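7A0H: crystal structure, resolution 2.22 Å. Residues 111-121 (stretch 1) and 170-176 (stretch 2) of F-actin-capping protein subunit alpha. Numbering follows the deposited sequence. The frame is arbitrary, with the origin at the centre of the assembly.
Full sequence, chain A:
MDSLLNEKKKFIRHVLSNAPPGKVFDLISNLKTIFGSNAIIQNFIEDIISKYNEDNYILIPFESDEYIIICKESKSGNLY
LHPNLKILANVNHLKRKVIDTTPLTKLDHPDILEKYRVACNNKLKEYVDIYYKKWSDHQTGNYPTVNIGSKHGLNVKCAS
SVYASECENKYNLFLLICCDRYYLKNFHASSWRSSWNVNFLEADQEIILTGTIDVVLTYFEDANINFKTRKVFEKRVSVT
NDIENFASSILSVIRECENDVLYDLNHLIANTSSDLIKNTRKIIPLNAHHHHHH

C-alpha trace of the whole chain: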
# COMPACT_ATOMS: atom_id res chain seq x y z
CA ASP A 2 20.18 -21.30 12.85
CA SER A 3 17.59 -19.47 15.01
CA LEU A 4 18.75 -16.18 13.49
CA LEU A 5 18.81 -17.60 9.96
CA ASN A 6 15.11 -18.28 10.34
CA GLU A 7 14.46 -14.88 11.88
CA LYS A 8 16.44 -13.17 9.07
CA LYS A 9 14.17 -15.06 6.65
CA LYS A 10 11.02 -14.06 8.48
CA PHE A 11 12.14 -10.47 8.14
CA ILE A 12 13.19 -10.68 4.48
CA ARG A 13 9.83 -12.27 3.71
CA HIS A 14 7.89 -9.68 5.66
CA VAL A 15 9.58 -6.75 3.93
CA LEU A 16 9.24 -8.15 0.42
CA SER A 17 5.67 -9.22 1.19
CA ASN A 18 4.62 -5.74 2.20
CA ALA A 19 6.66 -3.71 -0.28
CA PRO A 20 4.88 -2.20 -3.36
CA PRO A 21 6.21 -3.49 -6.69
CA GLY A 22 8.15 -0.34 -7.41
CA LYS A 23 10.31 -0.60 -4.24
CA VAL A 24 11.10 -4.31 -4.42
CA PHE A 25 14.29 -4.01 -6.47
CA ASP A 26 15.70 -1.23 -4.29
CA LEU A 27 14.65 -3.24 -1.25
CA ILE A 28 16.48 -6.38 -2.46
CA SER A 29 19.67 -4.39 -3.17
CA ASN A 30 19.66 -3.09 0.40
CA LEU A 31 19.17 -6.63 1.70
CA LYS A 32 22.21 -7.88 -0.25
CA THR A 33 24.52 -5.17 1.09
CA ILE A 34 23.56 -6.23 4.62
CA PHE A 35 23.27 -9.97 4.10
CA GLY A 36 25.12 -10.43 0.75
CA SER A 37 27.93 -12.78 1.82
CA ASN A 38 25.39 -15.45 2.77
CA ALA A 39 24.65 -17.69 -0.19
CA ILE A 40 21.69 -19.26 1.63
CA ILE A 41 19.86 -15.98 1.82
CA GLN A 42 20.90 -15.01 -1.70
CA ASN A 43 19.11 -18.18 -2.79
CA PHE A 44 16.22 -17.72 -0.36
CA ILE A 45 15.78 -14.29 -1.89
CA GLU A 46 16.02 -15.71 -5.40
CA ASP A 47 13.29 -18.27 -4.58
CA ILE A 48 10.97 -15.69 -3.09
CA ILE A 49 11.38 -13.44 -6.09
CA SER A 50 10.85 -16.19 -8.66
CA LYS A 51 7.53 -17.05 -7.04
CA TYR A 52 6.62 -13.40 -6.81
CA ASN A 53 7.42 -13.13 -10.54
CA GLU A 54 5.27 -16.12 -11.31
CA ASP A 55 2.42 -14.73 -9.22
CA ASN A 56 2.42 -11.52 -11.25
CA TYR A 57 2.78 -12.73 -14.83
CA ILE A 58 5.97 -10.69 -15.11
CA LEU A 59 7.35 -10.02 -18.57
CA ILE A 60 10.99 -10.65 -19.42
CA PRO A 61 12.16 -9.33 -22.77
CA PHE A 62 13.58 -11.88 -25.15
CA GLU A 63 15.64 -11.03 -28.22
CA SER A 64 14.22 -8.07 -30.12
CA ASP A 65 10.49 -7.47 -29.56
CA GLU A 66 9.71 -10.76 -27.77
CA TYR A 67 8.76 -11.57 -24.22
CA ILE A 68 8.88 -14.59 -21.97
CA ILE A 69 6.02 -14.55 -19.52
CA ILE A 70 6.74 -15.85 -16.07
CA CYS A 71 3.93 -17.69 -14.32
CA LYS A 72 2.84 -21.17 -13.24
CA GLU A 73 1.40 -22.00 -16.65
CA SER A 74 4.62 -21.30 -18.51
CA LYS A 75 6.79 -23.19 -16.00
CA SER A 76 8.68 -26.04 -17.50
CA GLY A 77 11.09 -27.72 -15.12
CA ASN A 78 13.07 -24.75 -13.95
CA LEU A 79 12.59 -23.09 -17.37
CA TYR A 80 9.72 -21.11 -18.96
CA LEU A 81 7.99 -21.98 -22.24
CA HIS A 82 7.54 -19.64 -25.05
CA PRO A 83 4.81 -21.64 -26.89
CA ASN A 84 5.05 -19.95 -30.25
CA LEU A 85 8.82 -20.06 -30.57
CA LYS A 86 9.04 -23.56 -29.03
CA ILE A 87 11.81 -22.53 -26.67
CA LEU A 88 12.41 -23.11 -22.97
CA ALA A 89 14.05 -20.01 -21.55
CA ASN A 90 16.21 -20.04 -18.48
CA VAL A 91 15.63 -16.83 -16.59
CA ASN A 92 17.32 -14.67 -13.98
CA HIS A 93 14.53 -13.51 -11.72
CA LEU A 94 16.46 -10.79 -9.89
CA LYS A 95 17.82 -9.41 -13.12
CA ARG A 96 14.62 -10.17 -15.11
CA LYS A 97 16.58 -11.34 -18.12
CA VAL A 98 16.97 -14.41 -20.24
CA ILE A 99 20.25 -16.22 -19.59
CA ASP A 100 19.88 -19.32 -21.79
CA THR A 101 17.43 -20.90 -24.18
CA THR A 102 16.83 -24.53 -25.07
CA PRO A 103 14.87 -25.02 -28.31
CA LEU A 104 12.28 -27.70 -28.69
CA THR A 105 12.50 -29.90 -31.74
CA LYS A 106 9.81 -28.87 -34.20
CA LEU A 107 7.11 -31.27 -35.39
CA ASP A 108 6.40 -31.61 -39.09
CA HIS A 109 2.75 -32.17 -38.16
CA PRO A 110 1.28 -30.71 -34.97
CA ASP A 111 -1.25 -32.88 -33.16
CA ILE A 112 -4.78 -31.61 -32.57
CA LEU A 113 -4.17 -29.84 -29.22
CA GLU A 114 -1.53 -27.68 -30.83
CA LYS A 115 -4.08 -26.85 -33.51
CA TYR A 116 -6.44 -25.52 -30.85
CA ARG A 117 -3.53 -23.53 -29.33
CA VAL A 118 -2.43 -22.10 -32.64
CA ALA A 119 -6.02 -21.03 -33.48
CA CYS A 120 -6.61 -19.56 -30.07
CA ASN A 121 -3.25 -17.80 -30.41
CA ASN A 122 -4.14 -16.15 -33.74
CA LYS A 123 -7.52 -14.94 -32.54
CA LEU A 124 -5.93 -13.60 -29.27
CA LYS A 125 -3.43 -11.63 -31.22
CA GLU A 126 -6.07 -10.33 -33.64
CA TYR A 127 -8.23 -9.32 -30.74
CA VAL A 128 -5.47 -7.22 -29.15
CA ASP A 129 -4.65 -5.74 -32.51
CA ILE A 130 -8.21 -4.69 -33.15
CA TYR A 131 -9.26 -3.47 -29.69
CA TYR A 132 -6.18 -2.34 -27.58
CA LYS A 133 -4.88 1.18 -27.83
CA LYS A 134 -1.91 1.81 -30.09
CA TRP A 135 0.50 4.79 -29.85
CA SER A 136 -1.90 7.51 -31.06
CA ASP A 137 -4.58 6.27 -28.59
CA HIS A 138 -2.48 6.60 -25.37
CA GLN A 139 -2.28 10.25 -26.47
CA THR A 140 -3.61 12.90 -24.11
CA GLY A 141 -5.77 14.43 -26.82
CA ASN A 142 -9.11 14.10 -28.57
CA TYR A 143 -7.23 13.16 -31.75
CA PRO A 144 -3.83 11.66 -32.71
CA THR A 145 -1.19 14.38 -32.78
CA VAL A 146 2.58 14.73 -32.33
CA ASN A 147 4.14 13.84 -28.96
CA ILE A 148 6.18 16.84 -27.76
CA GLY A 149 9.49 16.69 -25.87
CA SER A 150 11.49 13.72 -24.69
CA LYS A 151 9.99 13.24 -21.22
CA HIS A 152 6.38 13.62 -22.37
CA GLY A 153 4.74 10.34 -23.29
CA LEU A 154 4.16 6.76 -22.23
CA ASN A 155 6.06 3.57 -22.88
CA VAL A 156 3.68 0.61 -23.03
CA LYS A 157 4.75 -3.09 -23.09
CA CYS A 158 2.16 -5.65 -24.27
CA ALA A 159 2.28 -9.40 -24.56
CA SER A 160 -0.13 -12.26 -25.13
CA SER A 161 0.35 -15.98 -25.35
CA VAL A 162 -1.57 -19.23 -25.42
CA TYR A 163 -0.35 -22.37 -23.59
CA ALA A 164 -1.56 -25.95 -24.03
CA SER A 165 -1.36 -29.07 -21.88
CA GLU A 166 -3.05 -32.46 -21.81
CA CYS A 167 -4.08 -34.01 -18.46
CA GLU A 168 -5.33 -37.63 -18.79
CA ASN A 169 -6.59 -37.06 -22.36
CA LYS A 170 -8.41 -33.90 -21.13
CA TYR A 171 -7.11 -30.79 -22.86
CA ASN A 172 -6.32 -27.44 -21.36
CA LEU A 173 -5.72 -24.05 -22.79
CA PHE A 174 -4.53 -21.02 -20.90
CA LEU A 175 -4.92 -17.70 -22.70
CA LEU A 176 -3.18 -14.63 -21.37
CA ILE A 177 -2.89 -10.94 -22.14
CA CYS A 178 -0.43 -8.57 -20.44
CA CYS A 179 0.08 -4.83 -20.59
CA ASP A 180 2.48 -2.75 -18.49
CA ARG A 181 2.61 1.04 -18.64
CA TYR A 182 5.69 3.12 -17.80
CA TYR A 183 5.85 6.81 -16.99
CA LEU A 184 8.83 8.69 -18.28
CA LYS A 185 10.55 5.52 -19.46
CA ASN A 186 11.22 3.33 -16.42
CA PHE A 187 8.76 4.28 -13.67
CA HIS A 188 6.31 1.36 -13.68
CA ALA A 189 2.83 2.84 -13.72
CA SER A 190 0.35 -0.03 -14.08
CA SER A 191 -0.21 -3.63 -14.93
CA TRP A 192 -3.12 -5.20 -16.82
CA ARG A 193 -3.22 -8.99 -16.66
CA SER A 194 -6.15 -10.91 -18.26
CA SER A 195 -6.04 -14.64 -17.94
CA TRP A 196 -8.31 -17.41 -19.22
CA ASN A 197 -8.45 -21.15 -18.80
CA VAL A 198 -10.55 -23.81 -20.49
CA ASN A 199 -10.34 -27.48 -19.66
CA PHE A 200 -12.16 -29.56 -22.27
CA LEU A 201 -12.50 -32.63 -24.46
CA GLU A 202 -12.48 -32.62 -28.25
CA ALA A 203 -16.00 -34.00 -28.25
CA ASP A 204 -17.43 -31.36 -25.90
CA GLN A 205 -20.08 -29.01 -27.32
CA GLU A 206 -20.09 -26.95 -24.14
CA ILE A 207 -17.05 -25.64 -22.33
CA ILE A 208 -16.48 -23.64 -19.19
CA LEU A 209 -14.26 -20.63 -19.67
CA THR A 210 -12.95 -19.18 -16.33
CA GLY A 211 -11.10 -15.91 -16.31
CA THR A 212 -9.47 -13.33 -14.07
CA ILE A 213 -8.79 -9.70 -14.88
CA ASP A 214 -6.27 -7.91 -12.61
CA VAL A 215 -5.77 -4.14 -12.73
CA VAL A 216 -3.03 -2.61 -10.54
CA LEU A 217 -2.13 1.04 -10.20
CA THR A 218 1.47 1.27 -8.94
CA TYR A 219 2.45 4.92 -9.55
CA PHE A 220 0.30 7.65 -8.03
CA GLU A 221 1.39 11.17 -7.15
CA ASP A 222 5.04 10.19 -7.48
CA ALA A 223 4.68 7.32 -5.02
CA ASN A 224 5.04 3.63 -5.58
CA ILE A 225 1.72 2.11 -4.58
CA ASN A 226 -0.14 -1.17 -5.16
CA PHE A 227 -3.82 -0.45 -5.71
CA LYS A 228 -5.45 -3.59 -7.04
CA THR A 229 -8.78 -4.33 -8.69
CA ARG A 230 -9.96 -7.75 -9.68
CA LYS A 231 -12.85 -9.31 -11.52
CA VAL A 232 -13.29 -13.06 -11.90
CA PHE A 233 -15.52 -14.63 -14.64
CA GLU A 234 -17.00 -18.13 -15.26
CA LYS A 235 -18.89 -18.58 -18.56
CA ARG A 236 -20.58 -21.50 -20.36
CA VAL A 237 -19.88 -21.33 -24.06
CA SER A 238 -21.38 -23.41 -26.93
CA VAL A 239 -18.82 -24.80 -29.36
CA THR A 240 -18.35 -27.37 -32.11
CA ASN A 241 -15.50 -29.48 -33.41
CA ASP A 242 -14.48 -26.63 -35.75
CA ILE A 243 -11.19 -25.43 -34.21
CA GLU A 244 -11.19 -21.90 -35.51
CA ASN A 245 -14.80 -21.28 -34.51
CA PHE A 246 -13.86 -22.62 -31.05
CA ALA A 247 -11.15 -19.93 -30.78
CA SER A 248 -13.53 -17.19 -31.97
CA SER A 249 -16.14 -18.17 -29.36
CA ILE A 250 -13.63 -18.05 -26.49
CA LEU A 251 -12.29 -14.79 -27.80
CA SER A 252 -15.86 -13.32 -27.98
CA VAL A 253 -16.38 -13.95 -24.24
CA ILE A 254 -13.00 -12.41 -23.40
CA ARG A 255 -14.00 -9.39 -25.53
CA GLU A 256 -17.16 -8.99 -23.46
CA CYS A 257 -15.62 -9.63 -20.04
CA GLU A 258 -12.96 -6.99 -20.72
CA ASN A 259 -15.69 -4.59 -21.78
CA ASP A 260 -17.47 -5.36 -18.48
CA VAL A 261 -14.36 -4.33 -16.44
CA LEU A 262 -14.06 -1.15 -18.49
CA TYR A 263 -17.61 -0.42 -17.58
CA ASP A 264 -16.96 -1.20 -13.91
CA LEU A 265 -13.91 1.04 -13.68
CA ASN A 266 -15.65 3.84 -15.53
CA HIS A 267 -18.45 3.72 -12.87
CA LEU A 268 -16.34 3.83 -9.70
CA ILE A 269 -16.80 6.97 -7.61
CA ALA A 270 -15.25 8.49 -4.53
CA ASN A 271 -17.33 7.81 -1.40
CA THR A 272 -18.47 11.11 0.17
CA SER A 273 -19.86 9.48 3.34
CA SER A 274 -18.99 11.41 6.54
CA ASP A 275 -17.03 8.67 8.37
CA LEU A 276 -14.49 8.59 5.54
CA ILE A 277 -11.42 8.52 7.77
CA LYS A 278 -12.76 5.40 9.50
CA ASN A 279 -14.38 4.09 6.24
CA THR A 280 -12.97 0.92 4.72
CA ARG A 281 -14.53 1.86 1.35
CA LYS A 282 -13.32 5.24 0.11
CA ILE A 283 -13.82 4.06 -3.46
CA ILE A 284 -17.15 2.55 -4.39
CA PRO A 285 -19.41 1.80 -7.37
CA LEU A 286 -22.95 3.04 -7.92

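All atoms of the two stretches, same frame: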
# COMPACT_ATOMS: atom_id res chain seq x y z
N ASP A 111 -0.06 -32.15 -33.57
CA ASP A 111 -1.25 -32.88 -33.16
C ASP A 111 -2.41 -31.89 -32.95
O ASP A 111 -2.27 -30.67 -33.07
CB ASP A 111 -0.99 -33.67 -31.88
CG ASP A 111 -0.81 -32.78 -30.67
OD1 ASP A 111 -0.08 -31.76 -30.72
OD2 ASP A 111 -1.50 -33.07 -29.66
N ILE A 112 -3.56 -32.41 -32.52
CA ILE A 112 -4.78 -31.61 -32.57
C ILE A 112 -4.76 -30.53 -31.48
O ILE A 112 -5.04 -29.35 -31.76
CB ILE A 112 -5.99 -32.56 -32.57
CG1 ILE A 112 -7.29 -31.81 -32.65
CG2 ILE A 112 -6.09 -33.37 -31.34
CD1 ILE A 112 -7.55 -31.25 -34.02
N LEU A 113 -4.31 -30.86 -30.28
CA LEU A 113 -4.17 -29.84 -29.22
C LEU A 113 -3.42 -28.60 -29.70
O LEU A 113 -3.83 -27.46 -29.45
CB LEU A 113 -3.38 -30.44 -28.06
CG LEU A 113 -3.12 -29.50 -26.89
CD1 LEU A 113 -4.47 -29.09 -26.27
CD2 LEU A 113 -2.25 -30.19 -25.90
N GLU A 114 -2.29 -28.81 -30.31
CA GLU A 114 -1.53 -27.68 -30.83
C GLU A 114 -2.37 -26.91 -31.84
O GLU A 114 -2.18 -25.71 -32.03
CB GLU A 114 -0.19 -28.18 -31.41
CG GLU A 114 0.73 -27.13 -32.09
CD GLU A 114 1.18 -26.00 -31.16
OE1 GLU A 114 0.90 -26.10 -29.94
OE2 GLU A 114 1.80 -25.02 -31.68
N LYS A 115 -3.28 -27.58 -32.54
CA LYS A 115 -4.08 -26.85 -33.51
C LYS A 115 -5.08 -25.94 -32.79
O LYS A 115 -5.25 -24.77 -33.15
CB LYS A 115 -4.81 -27.86 -34.40
CG LYS A 115 -3.99 -28.52 -35.51
CD LYS A 115 -4.92 -29.42 -36.39
CE LYS A 115 -4.14 -30.21 -37.45
NZ LYS A 115 -4.64 -31.64 -37.60
N TYR A 116 -5.63 -26.41 -31.68
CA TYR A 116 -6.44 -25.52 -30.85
C TYR A 116 -5.63 -24.33 -30.37
O TYR A 116 -6.10 -23.19 -30.45
CB TYR A 116 -6.96 -26.34 -29.69
CG TYR A 116 -8.23 -27.13 -29.97
CD1 TYR A 116 -9.48 -26.56 -29.87
CD2 TYR A 116 -8.16 -28.45 -30.36
CE1 TYR A 116 -10.66 -27.29 -30.09
CE2 TYR A 116 -9.30 -29.18 -30.59
CZ TYR A 116 -10.55 -28.57 -30.47
OH TYR A 116 -11.67 -29.27 -30.68
N ARG A 117 -4.38 -24.59 -29.89
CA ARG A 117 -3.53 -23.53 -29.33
C ARG A 117 -3.18 -22.52 -30.40
O ARG A 117 -3.19 -21.29 -30.16
CB ARG A 117 -2.23 -24.15 -28.72
CG ARG A 117 -1.38 -23.12 -27.80
CD ARG A 117 0.12 -23.51 -27.64
NE ARG A 117 0.78 -23.34 -28.93
CZ ARG A 117 1.11 -22.18 -29.48
NH1 ARG A 117 0.91 -21.02 -28.84
NH2 ARG A 117 1.68 -22.20 -30.67
N VAL A 118 -2.82 -23.01 -31.57
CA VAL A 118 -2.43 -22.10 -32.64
C VAL A 118 -3.63 -21.19 -32.97
O VAL A 118 -3.48 -19.96 -33.03
CB VAL A 118 -1.94 -22.85 -33.87
CG1 VAL A 118 -1.83 -21.94 -35.04
CG2 VAL A 118 -0.46 -23.51 -33.61
N ALA A 119 -4.83 -21.80 -33.15
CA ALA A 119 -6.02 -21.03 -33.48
C ALA A 119 -6.35 -20.04 -32.36
O ALA A 119 -6.68 -18.86 -32.60
CB ALA A 119 -7.23 -21.96 -33.70
N CYS A 120 -6.35 -20.52 -31.13
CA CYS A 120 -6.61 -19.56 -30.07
C CYS A 120 -5.54 -18.47 -30.02
O CYS A 120 -5.87 -17.32 -29.74
CB CYS A 120 -6.67 -20.23 -28.75
SG CYS A 120 -8.13 -21.27 -28.44
N ASN A 121 -4.31 -18.79 -30.41
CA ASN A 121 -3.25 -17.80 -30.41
C ASN A 121 -3.51 -16.71 -31.44
O ASN A 121 -3.36 -15.51 -31.17
CB ASN A 121 -1.90 -18.49 -30.70
CG ASN A 121 -0.79 -17.50 -30.91
OD1 ASN A 121 -0.30 -16.92 -29.95
ND2 ASN A 121 -0.46 -17.21 -32.17
N LYS A 170 -7.67 -35.16 -21.18
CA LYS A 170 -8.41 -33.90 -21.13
C LYS A 170 -7.50 -32.71 -21.45
O LYS A 170 -6.39 -32.60 -20.91
CB LYS A 170 -9.06 -33.71 -19.75
CG LYS A 170 -10.15 -32.67 -19.80
CD LYS A 170 -11.26 -32.97 -18.78
CE LYS A 170 -12.42 -31.98 -18.89
NZ LYS A 170 -13.05 -31.68 -17.53
N TYR A 171 -7.96 -31.85 -22.35
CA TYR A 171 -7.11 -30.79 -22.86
C TYR A 171 -7.23 -29.54 -22.01
O TYR A 171 -8.17 -29.39 -21.23
CB TYR A 171 -7.41 -30.37 -24.29
CG TYR A 171 -7.20 -31.39 -25.36
CD1 TYR A 171 -6.29 -32.44 -25.20
CD2 TYR A 171 -7.89 -31.30 -26.55
CE1 TYR A 171 -6.10 -33.38 -26.18
CE2 TYR A 171 -7.72 -32.24 -27.55
CZ TYR A 171 -6.82 -33.27 -27.37
OH TYR A 171 -6.65 -34.19 -28.37
N ASN A 172 -6.26 -28.64 -22.17
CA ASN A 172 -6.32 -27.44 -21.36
C ASN A 172 -5.67 -26.31 -22.14
O ASN A 172 -4.64 -26.50 -22.79
CB ASN A 172 -5.65 -27.62 -20.00
CG ASN A 172 -5.84 -26.42 -19.12
OD1 ASN A 172 -6.82 -26.32 -18.35
ND2 ASN A 172 -4.96 -25.43 -19.30
N LEU A 173 -6.31 -25.20 -22.16
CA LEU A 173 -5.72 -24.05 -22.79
C LEU A 173 -5.78 -22.87 -21.82
O LEU A 173 -6.83 -22.59 -21.21
CB LEU A 173 -6.43 -23.73 -24.08
CG LEU A 173 -6.34 -24.65 -25.30
CD1 LEU A 173 -7.58 -24.19 -26.17
CD2 LEU A 173 -5.09 -24.51 -26.06
N PHE A 174 -4.68 -22.15 -21.77
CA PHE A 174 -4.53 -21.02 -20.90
C PHE A 174 -4.16 -19.88 -21.80
O PHE A 174 -3.16 -19.97 -22.52
CB PHE A 174 -3.48 -21.27 -19.88
CG PHE A 174 -3.33 -20.15 -18.84
CD1 PHE A 174 -4.30 -19.99 -17.87
CD2 PHE A 174 -2.24 -19.28 -18.86
CE1 PHE A 174 -4.19 -18.99 -16.89
CE2 PHE A 174 -2.09 -18.26 -17.86
CZ PHE A 174 -3.05 -18.13 -16.88
N LEU A 175 -5.03 -18.85 -21.80
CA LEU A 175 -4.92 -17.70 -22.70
C LEU A 175 -4.64 -16.52 -21.81
O LEU A 175 -5.33 -16.35 -20.78
CB LEU A 175 -6.21 -17.41 -23.50
CG LEU A 175 -6.77 -18.44 -24.50
CD1 LEU A 175 -7.61 -19.43 -23.72
CD2 LEU A 175 -7.58 -17.83 -25.69
N LEU A 176 -3.71 -15.68 -22.25
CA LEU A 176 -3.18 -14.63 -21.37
C LEU A 176 -2.77 -13.38 -22.14
O LEU A 176 -2.05 -13.44 -23.17
CB LEU A 176 -1.94 -15.16 -20.64
CG LEU A 176 -1.14 -14.24 -19.67
CD1 LEU A 176 -1.98 -13.88 -18.46
CD2 LEU A 176 0.17 -15.03 -19.20

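The strand of residues 170-176 packs against the helix that begins at Ile 112, and the two run in nearly the same direction: their axes cross at -21° and approach to 9.4 Å. No hydrogen bond joins them, so the contact rests largely on packing, and the two stretches bury 415 Å² between them, both sides summed.

Lys 170 opens the strand without touching the helix; its long, poorly ordered side chain stays partly exposed, as suits a charged residue at the margin of an apolar contact. Tyr 171 is the first residue to engage. Its CA-to-CB bond points toward the helix, and with chi1 in the m well the ring reaches the first helical turn. Leu 113 CD1 sits over one face of this ring, 4.1 Å from its centroid and 28° off the normal, a CH-pi contact in which a methyl group meets the aromatic cloud; the same CD1 is 3.7 Å from Tyr 171 CG. At the far end of the ring, Ile 112 CG2 comes to 3.1 Å from Tyr 171 OH, a tight approach, and lies obliquely to the ring. A flat, long side chain thus serves two neighbouring helical residues at once.

The alternation of a strand turns Asn 172 away, where its amide is hydrogen-bonded elsewhere in the structure. A polar group is therefore satisfied outside the apolar layer, although Asn 172 O still lies 4.3 Å from Leu 113 CD1.

Leu 173 points back toward the helix and meets three of its residues. Its CD2 packs 3.8 Å from Arg 117 CA, while its CD1 lies 4.2 Å from Tyr 116 CB and 3.7 Å from Cys 120 SG. A branched aliphatic side chain suits this place because it presents two methyls: CD1 reaches Tyr 116 and Cys 120, one turn apart, and CD2 packs on Arg 117. Arg 117 offers the strand its backbone and CB, at 3.9 Å from Leu 173 CD2, while the end of its side chain leads away. There Arg 117 NE donates to Glu 114 OE1 at 2.9 Å and Arg 117 NH2 to Glu 114 OE2 at 3.0 Å, a salt bridge between residues one turn apart, so the guanidinium is paired with a carboxylate while the CA and CB of Arg 117 face the leucine.

Phe 174 is out of reach of the helix but buried, so an apolar ring suits it. Leu 175 sets out sideways, but its length lets its end come nearer, bringing CD2 to 4.0 Å from Cys 120 CB. Cys 120, small and buried, thereby packs against both Leu 173 and Leu 175. Leu 176, again out of reach yet buried and fittingly apolar, closes the stretch.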